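Local atomic coordinates of dipeptidase (Streptococcus thermophilus, PDB entry 3PEB), a protein that probably acts as a manganese-dependent hydrolase of the M24B peptidase family, represented here by its N-terminal creatinase/prolidase-type domain. Residues A[113-116]-A[117-121]; A[123-126]-A[127-130]. One frame throughout, in Å; residues are numbered along the deposited sequence.

Contact 1. Residues A[113-116]-A[117-121]. With NA (sodium ion), chain M.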
loop_
_atom_site.group_PDB
_atom_site.type_symbol
_atom_site.label_atom_id
_atom_site.label_comp_id
_atom_site.label_asym_id
_atom_site.label_seq_id
_atom_site.Cartn_x
_atom_site.Cartn_y
_atom_site.Cartn_z
ATOM N N GLN A 113 11.258 8.243 -1.470
ATOM C CA GLN A 113 11.451 9.550 -0.820
ATOM C C GLN A 113 10.100 10.197 -0.447
ATOM O O GLN A 113 9.945 10.704 0.665
ATOM C CB GLN A 113 12.357 10.479 -1.659
ATOM C CG GLN A 113 13.786 9.965 -1.641
ATOM C CD GLN A 113 14.826 10.969 -2.094
ATOM O OE1 GLN A 113 16.005 10.843 -1.718
ATOM N NE2 GLN A 113 14.418 11.963 -2.886
ATOM N N GLY A 114 9.111 10.083 -1.330
ATOM C CA GLY A 114 7.753 10.576 -1.038
ATOM C C GLY A 114 7.176 9.887 0.188
ATOM O O GLY A 114 6.674 10.556 1.096
ATOM N N LEU A 115 7.275 8.560 0.236
ATOM C CA LEU A 115 6.748 7.773 1.375
ATOM C C LEU A 115 7.460 8.143 2.648
ATOM O O LEU A 115 6.862 8.189 3.736
ATOM C CB LEU A 115 6.868 6.266 1.125
ATOM C CG LEU A 115 5.916 5.715 0.061
ATOM C CD1 LEU A 115 6.328 4.253 -0.275
ATOM C CD2 LEU A 115 4.450 5.842 0.499
ATOM N N GLN A 116 8.751 8.435 2.533
ATOM C CA GLN A 116 9.528 8.870 3.696
ATOM C C GLN A 116 9.094 10.244 4.215
ATOM O O GLN A 116 9.347 10.554 5.391
ATOM C CB GLN A 116 11.048 8.878 3.400
ATOM C CG GLN A 116 11.698 7.493 3.403
ATOM C CD GLN A 116 13.174 7.584 3.027
ATOM O OE1 GLN A 116 13.523 7.763 1.854
ATOM N NE2 GLN A 116 14.036 7.515 4.015
ATOM N N THR A 117 8.437 11.066 3.394
ATOM C CA THR A 117 7.911 12.328 3.918
ATOM C C THR A 117 6.612 12.106 4.737
ATOM O O THR A 117 6.241 12.960 5.537
ATOM C CB THR A 117 7.632 13.395 2.850
ATOM O OG1 THR A 117 6.566 12.969 2.001
ATOM C CG2 THR A 117 8.902 13.729 2.016
ATOM N N VAL A 118 5.932 10.991 4.495
ATOM C CA VAL A 118 4.663 10.660 5.161
ATOM C C VAL A 118 4.922 9.829 6.430
ATOM O O VAL A 118 4.381 10.112 7.502
ATOM C CB VAL A 118 3.745 9.905 4.187
ATOM C CG1 VAL A 118 2.422 9.447 4.863
ATOM C CG2 VAL A 118 3.416 10.763 2.948
ATOM N N PHE A 119 5.736 8.785 6.295
ATOM C CA PHE A 119 5.916 7.785 7.340
ATOM C C PHE A 119 7.174 7.963 8.124
ATOM O O PHE A 119 8.247 8.126 7.548
ATOM C CB PHE A 119 5.898 6.378 6.739
ATOM C CG PHE A 119 4.573 6.011 6.155
ATOM C CD1 PHE A 119 3.540 5.546 6.968
ATOM C CD2 PHE A 119 4.318 6.209 4.813
ATOM C CE1 PHE A 119 2.323 5.243 6.431
ATOM C CE2 PHE A 119 3.081 5.911 4.264
ATOM C CZ PHE A 119 2.075 5.434 5.063
ATOM N N GLU A 120 7.007 7.933 9.439
ATOM C CA GLU A 120 8.101 7.901 10.385
ATOM C C GLU A 120 8.323 6.433 10.723
ATOM O O GLU A 120 7.451 5.784 11.361
ATOM C CB GLU A 120 7.733 8.675 11.658
ATOM C CG GLU A 120 8.839 8.723 12.727
ATOM C CD GLU A 120 9.965 9.703 12.400
ATOM O OE1 GLU A 120 9.909 10.395 11.350
ATOM O OE2 GLU A 120 10.910 9.779 13.217
ATOM N N GLY A 121 9.444 5.906 10.256
ATOM C CA GLY A 121 9.880 4.568 10.607
ATOM C C GLY A 121 10.907 4.012 9.643
ATOM O O GLY A 121 11.297 4.670 8.670
HETATM NA NA NA M . 10.285 9.214 7.351
HETATM O O HOH W 1 9.176 11.150 8.580
HETATM O O HOH W 2 11.019 6.956 6.865
HETATM O O HOH W 3 12.194 10.536 7.020
#
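With chi1 at 66°, Thr117 places OG1 between its own backbone N and carbonyl carbon, 2.6 Å from Gly114 O, to which the hydroxyl donates in the carbonyl plane, on a lone pair. Thr117 N reaches the same Gly114 O from above that plane, so one carbonyl takes two bonds from one residue. Leu115 O is shared likewise: Phe119 N donates to it at 2.9 Å, nearly along the C=O axis, while Val118 N comes in from above the carbonyl plane. In this beta-alpha-beta unit (strand 96-102, helix 109-118, strand 122-125) the helix thus ends in 3-10-like bonds beside a last alpha-helical one. At chi1 -66° the Phe119 ring lies alongside Leu115, CE2 4.0 Å from Leu115 CD2, and Leu115 O sits at the ring edge. Both side chains run inward onto Ile23 of the central sheet. Where helix 109-118 runs out, two carbonyls bind a sodium ion, Gln116 O at 2.5 Å and Phe119 O, from the loop just beyond, at 2.3 Å, with three waters, one donating to Glu120 OE1 and another to Gly121 O. The cation's charge probably offsets the repulsion between these adjacent ligands, Gln116 O and Phe119 O, 3.4 Å apart.

Contact 2. Residues A[123-126]-A[127-130]. With EDO (1,2-ethanediol), chain J.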
loop_
_atom_site.group_PDB
_atom_site.type_symbol
_atom_site.label_atom_id
_atom_site.label_comp_id
_atom_site.label_asym_id
_atom_site.label_seq_id
_atom_site.Cartn_x
_atom_site.Cartn_y
_atom_site.Cartn_z
ATOM N N PHE A 123 12.227 1.213 6.952
ATOM C CA PHE A 123 11.684 0.397 5.895
ATOM C C PHE A 123 12.502 -0.881 5.688
ATOM O O PHE A 123 13.747 -0.878 5.722
ATOM C CB PHE A 123 11.613 1.177 4.585
ATOM C CG PHE A 123 10.497 2.183 4.525
ATOM C CD1 PHE A 123 10.602 3.408 5.163
ATOM C CD2 PHE A 123 9.375 1.923 3.765
ATOM C CE1 PHE A 123 9.570 4.347 5.073
ATOM C CE2 PHE A 123 8.331 2.860 3.664
ATOM C CZ PHE A 123 8.431 4.059 4.329
ATOM N N GLU A 124 11.781 -1.959 5.426
ATOM C CA GLU A 124 12.337 -3.274 5.143
ATOM C C GLU A 124 11.697 -3.802 3.878
ATOM O O GLU A 124 10.639 -3.332 3.482
ATOM C CB GLU A 124 12.065 -4.255 6.281
ATOM C CG GLU A 124 12.738 -3.906 7.621
ATOM C CD GLU A 124 14.252 -4.055 7.615
ATOM O OE1 GLU A 124 14.813 -4.653 6.663
ATOM O OE2 GLU A 124 14.887 -3.565 8.581
ATOM N N ASN A 125 12.349 -4.777 3.249
ATOM C CA ASN A 125 11.972 -5.258 1.917
ATOM C C ASN A 125 10.936 -6.412 1.950
ATOM O O ASN A 125 11.206 -7.467 2.482
ATOM C CB ASN A 125 13.213 -5.752 1.191
ATOM C CG ASN A 125 12.989 -5.991 -0.276
ATOM O OD1 ASN A 125 11.932 -5.662 -0.829
ATOM N ND2 ASN A 125 14.035 -6.515 -0.949
ATOM N N LEU A 126 9.778 -6.160 1.358
ATOM C CA LEU A 126 8.662 -7.107 1.219
ATOM C C LEU A 126 8.771 -7.981 -0.012
ATOM O O LEU A 126 8.067 -8.992 -0.118
ATOM C CB LEU A 126 7.353 -6.330 1.109
ATOM C CG LEU A 126 6.027 -7.105 1.241
ATOM C CD1 LEU A 126 5.912 -7.761 2.632
ATOM C CD2 LEU A 126 4.883 -6.130 0.980
ATOM N N THR A 127 9.633 -7.613 -0.966
ATOM C CA THR A 127 9.635 -8.292 -2.250
ATOM C C THR A 127 9.898 -9.802 -2.145
ATOM O O THR A 127 9.228 -10.598 -2.819
ATOM C CB THR A 127 10.607 -7.591 -3.273
ATOM O OG1 THR A 127 10.032 -6.351 -3.709
ATOM C CG2 THR A 127 10.814 -8.500 -4.498
ATOM N N PRO A 128 10.865 -10.220 -1.312
ATOM C CA PRO A 128 11.109 -11.656 -1.187
ATOM C C PRO A 128 9.870 -12.445 -0.710
ATOM O O PRO A 128 9.555 -13.503 -1.265
ATOM C CB PRO A 128 12.248 -11.726 -0.169
ATOM C CG PRO A 128 13.016 -10.439 -0.396
ATOM C CD PRO A 128 11.911 -9.427 -0.631
ATOM N N PHE A 129 9.144 -11.893 0.256
ATOM C CA PHE A 129 7.924 -12.532 0.707
ATOM C C PHE A 129 6.868 -12.618 -0.399
ATOM O O PHE A 129 6.219 -13.683 -0.561
ATOM C CB PHE A 129 7.366 -11.867 1.943
ATOM C CG PHE A 129 6.171 -12.600 2.503
ATOM C CD1 PHE A 129 6.326 -13.877 3.013
ATOM C CD2 PHE A 129 4.899 -12.048 2.456
ATOM C CE1 PHE A 129 5.222 -14.597 3.508
ATOM C CE2 PHE A 129 3.792 -12.772 2.958
ATOM C CZ PHE A 129 3.970 -14.028 3.471
ATOM N N ILE A 130 6.717 -11.551 -1.193
ATOM C CA ILE A 130 5.753 -11.585 -2.286
ATOM C C ILE A 130 6.098 -12.723 -3.264
ATOM O O ILE A 130 5.209 -13.479 -3.661
ATOM C CB ILE A 130 5.607 -10.231 -3.014
ATOM C CG1 ILE A 130 5.091 -9.131 -2.065
ATOM C CG2 ILE A 130 4.701 -10.359 -4.254
ATOM C CD1 ILE A 130 3.842 -9.457 -1.286
HETATM C C1 EDO J . 15.578 3.605 5.840
HETATM O O1 EDO J . 14.431 2.903 6.322
HETATM C C2 EDO J . 15.427 5.073 6.223
HETATM O O2 EDO J . 14.154 5.293 6.860
HETATM O O HOH W 4 10.232 -10.036 2.271
#
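An Asx turn, Asn125 OD1 to Thr127 N, caps the start of helix 127-133 where strand 122-125, an edge strand of the mixed sheet, passes through Leu126 into it. From CB, the Asn125 side chain leaves with CG anti to the backbone N (chi1 -168°), which carries the amide forward over the start of the helix. CG lies 3.6 Å from Pro128 CD. Beyond it the two amide atoms part: OD1 accepts from Thr127 N at 3.0 Å, with an N-H...O angle of 163°, and also approaches Thr127 CB, while ND2 lies against Pro128 CD. The donor stands well above the plane of the amide, 60° out of it. Asn125 OD1 has a second donor in Phe104 N, so the cap also ties the loop after strand 96-102 to the helix start. The Asn125 and Pro128 side chains cross at about a right angle.

Leu126 supplies the first carbonyl of the helical ladder, its O receiving Ile130 N at 3.1 Å, nearly in line with the C=O bond. The Leu126 side chain turns to the interior, where CG meets Ile130 CG1 at 4.0 Å and CD1 approaches the Phe129 ring obliquely. Phe13 of helix 6-16 touches Leu126 and stacks on Phe129, and Ile10 of that helix touches Ile130, so this first turn is packed against the N-terminal helix. At the other end of the strand, Phe123 N donates to O1 of an ethanediol molecule probably carried over from crystallisation. A water links strand end to helix: it donates to Asn125 O at 2.8 Å and accepts from Phe129 N at 2.9 Å.

Overall arrangement
The contacts lie in series, their centres about 17 Å apart. Contact 1 ends helix 109-118, and contact 2 ends the edge strand that follows and starts the last helix; helix and strand belong to one beta-alpha-beta unit with strand 96-102. Both are partly buried, each with an apolar side reaching strand 21-24 and a more polar outer side. Their chemistry differs with position: at the C-terminal end of helix 109-118 two carbonyls, one just past the helix, share a cation, whereas at the N-terminus of the last helix a backbone N-H is met by a side-chain amide oxygen. They touch where Phe123 packs on helix 109-118, CE1 4.1 Å from Gln116 CG and CZ 4.2 Å from Leu115 CB.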